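Local coordinates for protein peroxinectin A (Dictyostelium discoideum, PDB 6ERC) that uses hydrogen peroxide at a haem centre to oxidise phenolic donors, iodide and thiocyanate, at residues 112-120 with 381-390; 160-168 with 185-193. All coordinates share one frame; numbering follows the deposited sequence.

Interaction 1: 112-120 with 381-390; sequences KTMNYFRTR and SRNLQRNRDH. With HEM (protoporphyrin IX containing Fe), chain F; BMA (beta-D-mannopyranose), chain H.
Asp389 spends both carboxylate oxygens on residues 116-119: OD2 takes the backbone N of Thr119 on its syn lone pair (2.8 Å) and Tyr116 OH on its anti one (3.0 Å), while OD1 pairs with Arg118. That salt bridge is not the usual coplanar one. Arg118 NE reaches Asp389 OD1 from above the carboxylate plane (2.8 Å), NH2 joins it from the same face and also bonds Asp389 O, and the two flat groups stand 71° apart. A leucine in place of Arg118 would probably leave Asp389 with only the distant charge of Arg386 nearby among the residues of this contact, and the backbone carbonyls of Phe35 and Asn36, which also bind this guanidinium, without this donor. The Tyr116 side chain, with CG anti to the backbone N (chi1 177°), dips toward helix 381-390; Gln385 CB makes a CH-pi contact over one ring face, 3.8 Å from the centroid, and Tyr116 OH lies over a face of the Arg386 guanidinium. This is the propionate side of the haem pocket in an animal haem peroxidase. Arg382 and Arg386 both hold one propionate oxygen, HEM O2A, the latter through a nearly straight bond from NH2 (2.8 Å, 170°). Arg386 NH1 donates to Thr119 OG1 (2.6 Å) and, at longer range, to Phe117 O; together with the haem bonds this probably limits rotation of the guanidinium. Thr119 OG1, at the edge of the His390 imidazole and in its plane, is also hydrogen-bonded to His390 NE2 (2.9 Å), while ND1 pairs with Asn294.

Interaction 2: 160-168 with 185-193; sequences EEICKNLRS and PPKNVPGVP
Val192 CG2 packs against the branch of Leu166 at CG (3.9 Å), and Ile162 CG1 reaches the same methyl from one turn earlier in helix 160-166 (4.1 Å). Both side chains meet the valine at about a right angle. Ile162 has CG1 anti to the backbone N (chi1 -177°), and this brings CG1 up to Val192 and the carbonyl of Gly191. Leu166 CD2 carries the apolar patch on to the ring of Pro186 at CG (4.3 Å) and to Val189, so buried Leu166 sits against three residues of the loop. The closest approach is made by Val189: its CG1 lies 3.1 Å from Asn165 O, a carbonyl near the end of the helix that is hydrogen-bonded to Lys175. Asn165 CB belongs to this close part as well, 3.5 Å from Pro190 O. Val189 to Val192 form a type II beta turn with Gly191 at positive phi, and this turn presents both valines to the helix. Toward solvent the fit is looser. Pro190 and Gly191 form the exposed corner of the turn, and the proline side chain comes no nearer the helix segment than about 5.0 Å. Between helix and loop the interaction is thus mostly aliphatic, which implies that the two are held by shape and burial of methyl groups rather than by charge.

In the fold
From the N terminus the chain passes helices 48-56 and 70-80 and strand 91-96 before it reaches strand 113-124, an inner strand of the four-stranded antiparallel sheet, whose early part waits 261 residues for its partner. It then runs through strand 139-144 to helix 160-166, and interaction 2 soon closes a short loop, 17 residues across, that holds the hairpin of strands 177-179 and 182-184. Long helices 218-241 and 247-275 follow before helix 379-390 returns to the sheet and closes interaction 1. Interaction 2 is therefore nested within that larger loop. The contacts do not touch: their centres lie 31 Å apart, one tying sheet to haem-pocket helix, the other helix to loop.

Interaction 1: 112-120 with 381-390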
loop_
_atom_site.group_PDB
_atom_site.type_symbol
_atom_site.label_atom_id
_atom_site.label_comp_id
_atom_site.label_asym_id
_atom_site.label_seq_id
_atom_site.Cartn_x
_atom_site.Cartn_y
_atom_site.Cartn_z
ATOM N N LYS A 112 28.189 5.272 10.090
ATOM C CA LYS A 112 27.131 5.858 9.279
ATOM C C LYS A 112 25.838 5.062 9.415
ATOM O O LYS A 112 25.855 3.832 9.517
ATOM C CB LYS A 112 27.558 5.913 7.812
ATOM C CG LYS A 112 28.654 6.925 7.522
ATOM C CD LYS A 112 28.121 8.346 7.579
ATOM C CE LYS A 112 29.171 9.356 7.151
ATOM N NZ LYS A 112 28.629 10.745 7.163
ATOM N N THR A 113 24.711 5.774 9.408
ATOM C CA THR A 113 23.407 5.154 9.595
ATOM C C THR A 113 22.377 5.819 8.691
ATOM O O THR A 113 22.607 6.885 8.116
ATOM C CB THR A 113 22.938 5.247 11.053
ATOM O OG1 THR A 113 22.869 6.623 11.447
ATOM C CG2 THR A 113 23.889 4.511 11.971
ATOM N N MET A 114 21.228 5.161 8.574
ATOM C CA MET A 114 20.054 5.718 7.922
ATOM C C MET A 114 18.930 5.816 8.943
ATOM O O MET A 114 18.736 4.907 9.755
ATOM C CB MET A 114 19.614 4.859 6.737
ATOM C CG MET A 114 20.597 4.862 5.584
ATOM S SD MET A 114 20.079 3.794 4.232
ATOM C CE MET A 114 20.348 2.179 4.957
ATOM N N ASN A 115 18.199 6.926 8.906
ATOM C CA ASN A 115 17.134 7.154 9.873
ATOM C C ASN A 115 16.131 6.007 9.855
ATOM O O ASN A 115 15.718 5.542 8.789
ATOM C CB ASN A 115 16.421 8.473 9.568
ATOM C CG ASN A 115 17.324 9.674 9.734
ATOM O OD1 ASN A 115 18.218 9.913 8.921
ATOM N ND2 ASN A 115 17.089 10.445 10.791
ATOM N N TYR A 116 15.746 5.547 11.044
ATOM C CA TYR A 116 14.613 4.642 11.182
ATOM C C TYR A 116 14.005 4.821 12.561
ATOM O O TYR A 116 14.726 4.860 13.563
ATOM C CB TYR A 116 15.015 3.181 10.977
ATOM C CG TYR A 116 13.867 2.215 11.179
ATOM C CD1 TYR A 116 13.541 1.745 12.445
ATOM C CD2 TYR A 116 13.105 1.776 10.103
ATOM C CE1 TYR A 116 12.495 0.869 12.633
ATOM C CE2 TYR A 116 12.057 0.896 10.283
ATOM C CZ TYR A 116 11.757 0.447 11.548
ATOM O OH TYR A 116 10.714 -0.429 11.733
ATOM N N PHE A 117 12.680 4.914 12.604
ATOM C CA PHE A 117 11.935 5.063 13.845
ATOM C C PHE A 117 10.945 3.918 13.963
ATOM O O PHE A 117 10.241 3.600 13.000
ATOM C CB PHE A 117 11.220 6.408 13.888
ATOM C CG PHE A 117 12.148 7.576 14.013
ATOM C CD1 PHE A 117 12.736 8.132 12.890
ATOM C CD2 PHE A 117 12.442 8.112 15.253
ATOM C CE1 PHE A 117 13.599 9.207 13.004
ATOM C CE2 PHE A 117 13.301 9.186 15.374
ATOM C CZ PHE A 117 13.882 9.735 14.249
ATOM N N ARG A 118 10.899 3.301 15.138
ATOM C CA ARG A 118 10.088 2.108 15.318
ATOM C C ARG A 118 8.605 2.459 15.320
ATOM O O ARG A 118 8.200 3.561 15.700
ATOM C CB ARG A 118 10.471 1.395 16.615
ATOM C CG ARG A 118 11.918 0.911 16.636
ATOM C CD ARG A 118 12.197 -0.008 17.817
ATOM N NE ARG A 118 11.495 -1.284 17.701
ATOM C CZ ARG A 118 11.671 -2.316 18.522
ATOM N NH1 ARG A 118 12.533 -2.235 19.524
ATOM N NH2 ARG A 118 10.986 -3.435 18.337
ATOM N N THR A 119 7.796 1.500 14.882
ATOM C CA THR A 119 6.362 1.717 14.755
ATOM C C THR A 119 5.715 1.936 16.114
ATOM O O THR A 119 6.095 1.319 17.110
ATOM C CB THR A 119 5.714 0.524 14.059
ATOM O OG1 THR A 119 6.396 0.279 12.824
ATOM C CG2 THR A 119 4.240 0.799 13.778
ATOM N N ARG A 120 4.724 2.824 16.143
ATOM C CA ARG A 120 3.953 3.038 17.355
ATOM C C ARG A 120 3.390 1.723 17.856
ATOM O O ARG A 120 2.836 0.921 17.097
ATOM C CB ARG A 120 2.816 4.028 17.097
ATOM C CG ARG A 120 1.924 4.332 18.303
ATOM C CD ARG A 120 0.740 5.178 17.888
ATOM N NE ARG A 120 -0.322 5.203 18.892
ATOM C CZ ARG A 120 -1.465 5.869 18.750
ATOM N NH1 ARG A 120 -1.699 6.574 17.647
ATOM N NH2 ARG A 120 -2.378 5.836 19.711
ATOM N N SER A 381 15.931 -2.124 3.015
ATOM C CA SER A 381 16.377 -2.124 4.404
ATOM C C SER A 381 15.248 -1.730 5.347
ATOM O O SER A 381 15.069 -2.345 6.405
ATOM C CB SER A 381 17.566 -1.179 4.576
ATOM O OG SER A 381 18.649 -1.567 3.752
ATOM N N ARG A 382 14.478 -0.700 4.986
ATOM C CA ARG A 382 13.367 -0.279 5.833
ATOM C C ARG A 382 12.384 -1.420 6.060
ATOM O O ARG A 382 11.844 -1.575 7.161
ATOM C CB ARG A 382 12.659 0.927 5.215
ATOM C CG ARG A 382 13.468 2.217 5.283
ATOM C CD ARG A 382 12.622 3.446 4.962
ATOM N NE ARG A 382 11.724 3.809 6.059
ATOM C CZ ARG A 382 12.094 4.490 7.142
ATOM N NH1 ARG A 382 13.354 4.884 7.289
ATOM N NH2 ARG A 382 11.205 4.774 8.088
ATOM N N ASN A 383 12.149 -2.238 5.034
ATOM C CA ASN A 383 11.241 -3.369 5.191
ATOM C C ASN A 383 11.811 -4.395 6.161
ATOM O O ASN A 383 11.114 -4.855 7.072
ATOM C CB ASN A 383 10.958 -4.003 3.831
ATOM C CG ASN A 383 10.244 -3.055 2.884
ATOM O OD1 ASN A 383 9.437 -2.229 3.307
ATOM N ND2 ASN A 383 10.542 -3.169 1.597
ATOM N N LEU A 384 13.082 -4.767 5.982
ATOM C CA LEU A 384 13.719 -5.705 6.902
ATOM C C LEU A 384 13.661 -5.190 8.333
ATOM O O LEU A 384 13.316 -5.932 9.260
ATOM C CB LEU A 384 15.166 -5.954 6.479
ATOM C CG LEU A 384 15.422 -7.104 5.500
ATOM C CD1 LEU A 384 15.081 -8.451 6.127
ATOM C CD2 LEU A 384 14.651 -6.909 4.208
ATOM N N GLN A 385 13.993 -3.914 8.534
ATOM C CA GLN A 385 13.872 -3.320 9.861
ATOM C C GLN A 385 12.457 -3.468 10.402
ATOM O O GLN A 385 12.259 -3.891 11.547
ATOM C CB GLN A 385 14.265 -1.846 9.809
ATOM C CG GLN A 385 15.730 -1.616 9.564
ATOM C CD GLN A 385 16.574 -1.847 10.800
ATOM O OE1 GLN A 385 17.410 -2.747 10.834
ATOM N NE2 GLN A 385 16.358 -1.030 11.825
ATOM N N ARG A 386 11.456 -3.117 9.585
ATOM C CA ARG A 386 10.073 -3.136 10.048
ATOM C C ARG A 386 9.648 -4.540 10.456
ATOM O O ARG A 386 8.969 -4.718 11.474
ATOM C CB ARG A 386 9.152 -2.587 8.953
ATOM C CG ARG A 386 7.747 -2.218 9.423
ATOM C CD ARG A 386 7.744 -0.976 10.301
ATOM N NE ARG A 386 8.360 0.174 9.646
ATOM C CZ ARG A 386 8.572 1.347 10.237
ATOM N NH1 ARG A 386 8.218 1.533 11.502
ATOM N NH2 ARG A 386 9.143 2.336 9.565
ATOM N N ASN A 387 10.036 -5.551 9.676
ATOM C CA ASN A 387 9.741 -6.928 10.056
ATOM C C ASN A 387 10.419 -7.286 11.372
ATOM O O ASN A 387 9.808 -7.915 12.246
ATOM C CB ASN A 387 10.180 -7.887 8.949
ATOM C CG ASN A 387 9.310 -7.792 7.712
ATOM O OD1 ASN A 387 8.302 -8.487 7.594
ATOM N ND2 ASN A 387 9.702 -6.935 6.779
ATOM N N ARG A 388 11.685 -6.894 11.531
ATOM C CA ARG A 388 12.396 -7.155 12.777
ATOM C C ARG A 388 11.895 -6.259 13.900
ATOM O O ARG A 388 11.942 -6.648 15.074
ATOM C CB ARG A 388 13.897 -6.967 12.560
ATOM C CG ARG A 388 14.484 -7.957 11.568
ATOM C CD ARG A 388 15.888 -7.579 11.146
ATOM N NE ARG A 388 16.445 -8.549 10.209
ATOM C CZ ARG A 388 17.703 -8.540 9.779
ATOM N NH1 ARG A 388 18.546 -7.606 10.202
ATOM N NH2 ARG A 388 18.120 -9.467 8.927
ATOM N N ASP A 389 11.415 -5.061 13.559
ATOM C CA ASP A 389 10.770 -4.198 14.545
ATOM C C ASP A 389 9.493 -4.838 15.073
ATOM O O ASP A 389 9.242 -4.847 16.284
ATOM C CB ASP A 389 10.481 -2.834 13.913
ATOM C CG ASP A 389 9.746 -1.889 14.849
ATOM O OD1 ASP A 389 9.484 -2.261 16.012
ATOM O OD2 ASP A 389 9.433 -0.761 14.416
ATOM N N HIS A 390 8.674 -5.388 14.177
ATOM C CA HIS A 390 7.404 -5.989 14.565
ATOM C C HIS A 390 7.554 -7.401 15.108
ATOM O O HIS A 390 6.577 -7.950 15.628
ATOM C CB HIS A 390 6.441 -6.020 13.373
ATOM C CG HIS A 390 6.018 -4.665 12.895
ATOM N ND1 HIS A 390 4.915 -4.472 12.090
ATOM C CD2 HIS A 390 6.554 -3.439 13.099
ATOM C CE1 HIS A 390 4.787 -3.184 11.825
ATOM N NE2 HIS A 390 5.769 -2.535 12.425
HETATM C CHA HEM F . 5.094 0.807 2.981
HETATM C CHB HEM F . 7.165 3.468 -0.483
HETATM C CHC HEM F . 4.842 0.845 -3.858
HETATM C CHD HEM F . 2.968 -1.963 -0.384
HETATM C C1A HEM F . 5.900 1.708 2.332
HETATM C C2A HEM F . 6.877 2.567 2.955
HETATM C C3A HEM F . 7.456 3.305 2.004
HETATM C C4A HEM F . 6.856 2.936 0.742
HETATM C CMA HEM F . 8.560 4.370 2.192
HETATM C CAA HEM F . 7.180 2.586 4.462
HETATM C CBA HEM F . 8.586 2.031 4.635
HETATM C CGA HEM F . 8.755 1.487 6.029
HETATM O O1A HEM F . 8.050 0.510 6.390
HETATM O O2A HEM F . 9.608 2.024 6.780
HETATM C C1B HEM F . 6.696 2.997 -1.686
HETATM C C2B HEM F . 7.021 3.557 -2.974
HETATM C C3B HEM F . 6.379 2.841 -3.913
HETATM C C4B HEM F . 5.628 1.799 -3.240
HETATM C CMB HEM F . 7.950 4.777 -3.139
HETATM C CAB HEM F . 6.381 3.004 -5.450
HETATM C CBB HEM F . 7.133 3.905 -6.091
HETATM C C1C HEM F . 4.136 -0.153 -3.222
HETATM C C2C HEM F . 3.319 -1.172 -3.858
HETATM C C3C HEM F . 2.797 -1.952 -2.886
HETATM C C4C HEM F . 3.275 -1.438 -1.621
HETATM C CMC HEM F . 3.163 -1.251 -5.391
HETATM C CAC HEM F . 1.861 -3.188 -2.918
HETATM C CBC HEM F . 1.341 -3.749 -4.012
HETATM C C1D HEM F . 3.344 -1.431 0.825
HETATM C C2D HEM F . 2.898 -1.882 2.124
HETATM C C3D HEM F . 3.497 -1.120 3.044
HETATM C C4D HEM F . 4.324 -0.152 2.367
HETATM C CMD HEM F . 1.929 -3.057 2.363
HETATM C CAD HEM F . 3.337 -1.188 4.573
HETATM C CBD HEM F . 2.028 -0.465 4.875
HETATM C CGD HEM F . 2.098 0.263 6.195
HETATM O O1D HEM F . 2.596 1.418 6.213
HETATM O O2D HEM F . 1.654 -0.292 7.232
HETATM N NA HEM F . 5.911 1.960 0.978
HETATM N NB HEM F . 5.845 1.927 -1.881
HETATM N NC HEM F . 4.082 -0.347 -1.858
HETATM N ND HEM F . 4.212 -0.374 1.012
HETATM FE FE HEM F . 4.973 0.795 -0.414
HETATM C C1 BMA H . -1.053 2.457 24.092
HETATM C C2 BMA H . -0.771 3.948 23.713
HETATM C C3 BMA H . -2.057 4.579 23.124
HETATM C C4 BMA H . -3.324 4.078 23.877
HETATM C C5 BMA H . -2.897 3.495 25.234
HETATM C C6 BMA H . -4.058 3.099 26.131
HETATM O O2 BMA H . 0.230 4.045 22.707
HETATM O O3 BMA H . -2.166 4.321 21.739
HETATM O O4 BMA H . -4.218 5.156 24.103
HETATM O O5 BMA H . -2.134 2.307 24.986
HETATM O O6 BMA H . -3.818 3.564 27.474
#

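Interaction 2: 160-168 with 185-193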
loop_
_atom_site.group_PDB
_atom_site.type_symbol
_atom_site.label_atom_id
_atom_site.label_comp_id
_atom_site.label_asym_id
_atom_site.label_seq_id
_atom_site.Cartn_x
_atom_site.Cartn_y
_atom_site.Cartn_z
ATOM N N GLU A 160 -14.268 13.695 10.471
ATOM C CA GLU A 160 -15.209 14.680 9.948
ATOM C C GLU A 160 -14.501 15.976 9.583
ATOM O O GLU A 160 -14.729 16.542 8.508
ATOM C CB GLU A 160 -16.306 14.959 10.978
ATOM C CG GLU A 160 -17.431 13.939 11.028
ATOM C CD GLU A 160 -18.780 14.564 10.722
ATOM O OE1 GLU A 160 -18.926 15.161 9.635
ATOM O OE2 GLU A 160 -19.688 14.474 11.576
ATOM N N GLU A 161 -13.645 16.471 10.479
ATOM C CA GLU A 161 -13.045 17.785 10.280
ATOM C C GLU A 161 -12.164 17.808 9.038
ATOM O O GLU A 161 -12.222 18.754 8.245
ATOM C CB GLU A 161 -12.246 18.184 11.520
ATOM C CG GLU A 161 -11.851 19.653 11.554
ATOM C CD GLU A 161 -11.229 20.059 12.880
ATOM O OE1 GLU A 161 -10.795 19.161 13.633
ATOM O OE2 GLU A 161 -11.179 21.276 13.168
ATOM N N ILE A 162 -11.341 16.777 8.848
ATOM C CA ILE A 162 -10.495 16.731 7.662
ATOM C C ILE A 162 -11.347 16.592 6.408
ATOM O O ILE A 162 -11.062 17.209 5.375
ATOM C CB ILE A 162 -9.463 15.593 7.781
ATOM C CG1 ILE A 162 -8.521 15.603 6.575
ATOM C CG2 ILE A 162 -10.156 14.241 7.902
ATOM C CD1 ILE A 162 -7.322 14.691 6.724
ATOM N N CYS A 163 -12.411 15.792 6.476
ATOM C CA CYS A 163 -13.268 15.609 5.310
ATOM C C CYS A 163 -13.892 16.930 4.878
ATOM O O CYS A 163 -13.790 17.328 3.712
ATOM C CB CYS A 163 -14.356 14.580 5.610
ATOM S SG CYS A 163 -15.425 14.251 4.186
ATOM N N LYS A 164 -14.537 17.634 5.811
ATOM C CA LYS A 164 -15.249 18.859 5.466
ATOM C C LYS A 164 -14.319 19.986 5.039
ATOM O O LYS A 164 -14.808 21.018 4.567
ATOM C CB LYS A 164 -16.115 19.308 6.644
ATOM C CG LYS A 164 -17.363 18.451 6.826
ATOM C CD LYS A 164 -18.236 18.931 7.971
ATOM C CE LYS A 164 -19.504 18.093 8.075
ATOM N NZ LYS A 164 -20.375 18.509 9.213
ATOM N N ASN A 165 -13.006 19.826 5.193
ATOM C CA ASN A 165 -12.062 20.786 4.635
ATOM C C ASN A 165 -11.642 20.421 3.220
ATOM O O ASN A 165 -11.276 21.310 2.441
ATOM C CB ASN A 165 -10.823 20.898 5.527
ATOM C CG ASN A 165 -11.064 21.757 6.755
ATOM O OD1 ASN A 165 -11.031 21.269 7.882
ATOM N ND2 ASN A 165 -11.305 23.043 6.539
ATOM N N LEU A 166 -11.697 19.136 2.864
ATOM C CA LEU A 166 -11.343 18.705 1.517
ATOM C C LEU A 166 -12.483 18.872 0.520
ATOM O O LEU A 166 -12.237 18.823 -0.690
ATOM C CB LEU A 166 -10.902 17.240 1.526
ATOM C CG LEU A 166 -9.455 16.956 1.927
ATOM C CD1 LEU A 166 -9.237 15.457 2.083
ATOM C CD2 LEU A 166 -8.479 17.530 0.906
ATOM N N ARG A 167 -13.711 19.060 0.989
ATOM C CA ARG A 167 -14.867 19.148 0.112
ATOM C C ARG A 167 -15.371 20.584 0.043
ATOM O O ARG A 167 -15.220 21.361 0.990
ATOM C CB ARG A 167 -15.989 18.213 0.577
ATOM C CG ARG A 167 -16.382 18.379 2.030
ATOM C CD ARG A 167 -17.353 17.299 2.476
ATOM N NE ARG A 167 -18.731 17.777 2.474
ATOM C CZ ARG A 167 -19.734 17.180 3.111
ATOM N NH1 ARG A 167 -19.524 16.072 3.811
ATOM N NH2 ARG A 167 -20.950 17.696 3.053
ATOM N N SER A 168 -15.971 20.924 -1.101
ATOM C CA SER A 168 -16.403 22.295 -1.347
ATOM C C SER A 168 -17.610 22.687 -0.512
ATOM O O SER A 168 -17.860 23.884 -0.339
ATOM C CB SER A 168 -16.729 22.487 -2.830
ATOM O OG SER A 168 -17.812 21.663 -3.225
ATOM N N PRO A 185 -6.321 17.758 -8.004
ATOM C CA PRO A 185 -6.689 17.870 -6.588
ATOM C C PRO A 185 -6.380 19.253 -6.047
ATOM O O PRO A 185 -5.675 20.042 -6.693
ATOM C CB PRO A 185 -5.826 16.795 -5.909
ATOM C CG PRO A 185 -5.480 15.831 -6.996
ATOM C CD PRO A 185 -5.361 16.662 -8.238
ATOM N N PRO A 186 -6.889 19.584 -4.864
ATOM C CA PRO A 186 -6.657 20.912 -4.291
ATOM C C PRO A 186 -5.296 20.995 -3.611
ATOM O O PRO A 186 -4.582 20.003 -3.456
ATOM C CB PRO A 186 -7.795 21.054 -3.276
ATOM C CG PRO A 186 -8.068 19.654 -2.835
ATOM C CD PRO A 186 -7.738 18.746 -3.999
ATOM N N LYS A 187 -4.948 22.211 -3.195
ATOM C CA LYS A 187 -3.668 22.463 -2.547
ATOM C C LYS A 187 -3.848 23.449 -1.399
ATOM O O LYS A 187 -4.801 24.232 -1.366
ATOM C CB LYS A 187 -2.635 23.003 -3.546
ATOM C CG LYS A 187 -2.197 21.985 -4.594
ATOM C CD LYS A 187 -1.405 22.633 -5.725
ATOM C CE LYS A 187 -2.313 23.437 -6.654
ATOM N NZ LYS A 187 -1.592 23.947 -7.853
ATOM N N ASN A 188 -2.906 23.394 -0.452
ATOM C CA ASN A 188 -2.854 24.324 0.679
ATOM C C ASN A 188 -4.128 24.285 1.515
ATOM O O ASN A 188 -4.475 25.264 2.182
ATOM C CB ASN A 188 -2.590 25.758 0.210
ATOM C CG ASN A 188 -1.282 25.897 -0.533
ATOM O OD1 ASN A 188 -0.353 25.122 -0.322
ATOM N ND2 ASN A 188 -1.199 26.893 -1.408
ATOM N N VAL A 189 -4.837 23.161 1.497
ATOM C CA VAL A 189 -6.091 23.042 2.236
ATOM C C VAL A 189 -5.776 23.034 3.729
ATOM O O VAL A 189 -5.043 22.149 4.196
ATOM C CB VAL A 189 -6.865 21.781 1.820
ATOM C CG1 VAL A 189 -8.183 21.687 2.577
ATOM C CG2 VAL A 189 -7.107 21.787 0.317
ATOM N N PRO A 190 -6.295 23.983 4.514
ATOM C CA PRO A 190 -6.034 23.959 5.958
ATOM C C PRO A 190 -6.567 22.686 6.600
ATOM O O PRO A 190 -7.617 22.167 6.221
ATOM C CB PRO A 190 -6.769 25.200 6.475
ATOM C CG PRO A 190 -6.926 26.080 5.285
ATOM C CD PRO A 190 -7.100 25.153 4.128
ATOM N N GLY A 191 -5.826 22.187 7.586
ATOM C CA GLY A 191 -6.229 21.011 8.325
ATOM C C GLY A 191 -5.918 19.689 7.658
ATOM O O GLY A 191 -6.253 18.641 8.226
ATOM N N VAL A 192 -5.294 19.694 6.485
ATOM C CA VAL A 192 -4.975 18.456 5.776
ATOM C C VAL A 192 -3.461 18.273 5.749
ATOM O O VAL A 192 -2.809 18.663 4.769
ATOM C CB VAL A 192 -5.550 18.463 4.352
ATOM C CG1 VAL A 192 -5.295 17.120 3.673
ATOM C CG2 VAL A 192 -7.041 18.777 4.382
ATOM N N PRO A 193 -2.861 17.686 6.786
ATOM C CA PRO A 193 -1.400 17.506 6.794
ATOM C C PRO A 193 -0.975 16.473 5.761
ATOM O O PRO A 193 -1.440 15.332 5.780
ATOM C CB PRO A 193 -1.112 17.031 8.223
ATOM C CG PRO A 193 -2.374 16.367 8.653
ATOM C CD PRO A 193 -3.490 17.135 7.998
#